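Putative invasin (Yersinia pseudotuberculosis IP 31758, PDB 5N40) probably acts as a bacterial surface adhesin of the invasin family, presenting a C-type lectin-like domain at the tip of immunoglobulin-like domains for host-cell attachment. Local coordinates at residues A[236-240]-A[289-294]. The protein carries 1 engineered substitution. Sequence-based numbering, arbitrary orientation. Where two conformers were deposited one is given.
Sequences TLTAS and SLYNLY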
loop_
_atom_site.group_PDB
_atom_site.type_symbol
_atom_site.label_atom_id
_atom_site.label_comp_id
_atom_site.label_asym_id
_atom_site.label_seq_id
_atom_site.Cartn_x
_atom_site.Cartn_y
_atom_site.Cartn_z
ATOM N N THR A 236 -29.448 -5.337 3.404
ATOM C CA THR A 236 -30.536 -5.958 4.147
ATOM C C THR A 236 -29.947 -6.964 5.127
ATOM O O THR A 236 -28.817 -7.432 4.966
ATOM C CB THR A 236 -31.533 -6.681 3.222
ATOM O OG1 THR A 236 -30.881 -7.783 2.578
ATOM C CG2 THR A 236 -32.086 -5.742 2.160
ATOM N N LEU A 237 -30.732 -7.298 6.151
ATOM C CA LEU A 237 -30.439 -8.406 7.046
ATOM C C LEU A 237 -31.705 -9.241 7.204
ATOM O O LEU A 237 -32.816 -8.722 7.111
ATOM C CB LEU A 237 -29.965 -7.923 8.419
ATOM C CG LEU A 237 -28.690 -7.070 8.468
ATOM C CD1 LEU A 237 -28.553 -6.435 9.842
ATOM C CD2 LEU A 237 -27.460 -7.904 8.142
ATOM N N THR A 238 -31.533 -10.533 7.438
ATOM C CA THR A 238 -32.671 -11.434 7.582
ATOM C C THR A 238 -32.611 -12.178 8.908
ATOM O O THR A 238 -31.551 -12.650 9.330
ATOM C CB THR A 238 -32.723 -12.421 6.417
ATOM O OG1 THR A 238 -32.797 -11.694 5.181
ATOM C CG2 THR A 238 -33.930 -13.344 6.535
ATOM N N ALA A 239 -33.766 -12.295 9.559
ATOM C CA ALA A 239 -33.875 -13.061 10.794
ATOM C C ALA A 239 -35.189 -13.833 10.757
ATOM O O ALA A 239 -36.266 -13.238 10.845
ATOM C CB ALA A 239 -33.796 -12.161 12.024
ATOM N N SER A 240 -35.081 -15.149 10.588
ATOM C CA SER A 240 -36.212 -16.068 10.658
ATOM C C SER A 240 -37.370 -15.612 9.765
ATOM O O SER A 240 -38.509 -15.428 10.204
ATOM C CB SER A 240 -36.647 -16.238 12.112
ATOM O OG SER A 240 -35.569 -16.781 12.859
ATOM N N SER A 289 -35.614 -9.844 17.502
ATOM C CA SER A 289 -35.067 -11.080 16.949
ATOM C C SER A 289 -33.861 -10.798 16.055
ATOM O O SER A 289 -32.922 -11.601 16.007
ATOM C CB SER A 289 -36.144 -11.836 16.167
ATOM O OG SER A 289 -36.333 -11.267 14.883
ATOM N N LEU A 290 -33.873 -9.675 15.334
ATOM C CA LEU A 290 -32.690 -9.285 14.567
ATOM C C LEU A 290 -31.530 -8.937 15.497
ATOM O O LEU A 290 -30.391 -9.365 15.265
ATOM C CB LEU A 290 -33.025 -8.112 13.646
ATOM C CG LEU A 290 -31.886 -7.595 12.753
ATOM C CD1 LEU A 290 -31.420 -8.678 11.799
ATOM C CD2 LEU A 290 -32.329 -6.362 11.985
ATOM N N TYR A 291 -31.801 -8.174 16.564
ATOM C CA TYR A 291 -30.775 -7.913 17.566
ATOM C C TYR A 291 -30.153 -9.212 18.071
ATOM O O TYR A 291 -28.930 -9.319 18.206
ATOM C CB TYR A 291 -31.346 -7.123 18.748
ATOM C CG TYR A 291 -30.354 -7.121 19.883
ATOM C CD1 TYR A 291 -29.237 -6.289 19.851
ATOM C CD2 TYR A 291 -30.492 -7.991 20.955
ATOM C CE1 TYR A 291 -28.298 -6.310 20.868
ATOM C CE2 TYR A 291 -29.559 -8.023 21.975
ATOM C CZ TYR A 291 -28.463 -7.180 21.925
ATOM O OH TYR A 291 -27.526 -7.209 22.929
ATOM N N ASN A 292 -30.989 -10.207 18.386
ATOM C CA ASN A 292 -30.480 -11.459 18.942
ATOM C C ASN A 292 -29.545 -12.172 17.975
ATOM O O ASN A 292 -28.671 -12.936 18.405
ATOM C CB ASN A 292 -31.647 -12.371 19.320
ATOM C CG ASN A 292 -32.379 -11.898 20.562
ATOM O OD1 ASN A 292 -31.803 -11.232 21.423
ATOM N ND2 ASN A 292 -33.653 -12.253 20.665
ATOM N N LEU A 293 -29.717 -11.954 16.670
ATOM C CA LEU A 293 -28.803 -12.527 15.693
ATOM C C LEU A 293 -27.452 -11.820 15.723
ATOM O O LEU A 293 -26.406 -12.460 15.553
ATOM C CB LEU A 293 -29.431 -12.440 14.302
ATOM C CG LEU A 293 -29.273 -13.615 13.344
ATOM C CD1 LEU A 293 -29.825 -14.893 13.947
ATOM C CD2 LEU A 293 -29.994 -13.297 12.045
ATOM N N TYR A 294 -27.453 -10.506 15.952
ATOM C CA TYR A 294 -26.237 -9.689 15.979
ATOM C C TYR A 294 -26.209 -8.878 17.269
ATOM O O TYR A 294 -26.391 -7.653 17.251
ATOM C CB TYR A 294 -26.178 -8.762 14.763
ATOM C CG TYR A 294 -26.376 -9.471 13.443
ATOM C CD1 TYR A 294 -25.325 -10.128 12.821
ATOM C CD2 TYR A 294 -27.621 -9.488 12.823
ATOM C CE1 TYR A 294 -25.510 -10.784 11.608
ATOM C CE2 TYR A 294 -27.811 -10.137 11.619
ATOM C CZ TYR A 294 -26.757 -10.784 11.015
ATOM O OH TYR A 294 -26.965 -11.428 9.810
HETATM O O HOH W 1 -29.151 -12.237 8.317
HETATM O O HOH W 2 -37.629 -11.895 12.740
#
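A helix packed across a strand is often met by the strand's inward-facing residues, here Leu237 and Ala239, as this pair in the C-type lectin-like adhesion domain illustrates: the axes of strand 236-239 and helical segment 289-293 run nearly perpendicular (98°), 8.2 Å apart at closest approach, with no direct hydrogen bond between the two segments. Ser289 opens the contact through water 2, which donates to its OG (2.6 Å) and to Ala239 O (2.7 Å); the same hydroxyl also bonds Gln286 O within the helix. One residue on, Leu290 carries CD1 to within 3.8 Å of Leu237 CB, while small Ala239 lets the backbones approach to 5.5 Å between its CA and Leu290 CA. A turn later, Leu293 CD2 covers Ala239 CB (4.0 Å) and touches Thr238 O (3.2 Å). Tyr294 ends the series, its CZ 4.1 Å from Leu237 CD2 and its OH joined through water 1 to Thr238 O. Helix 284-293 thus lies against the hairpin 236-239/242-245, Leu290 also reaching Phe244 of the partner strand, and both Leu290 and Tyr294 meet Ile299 of helix 298-301.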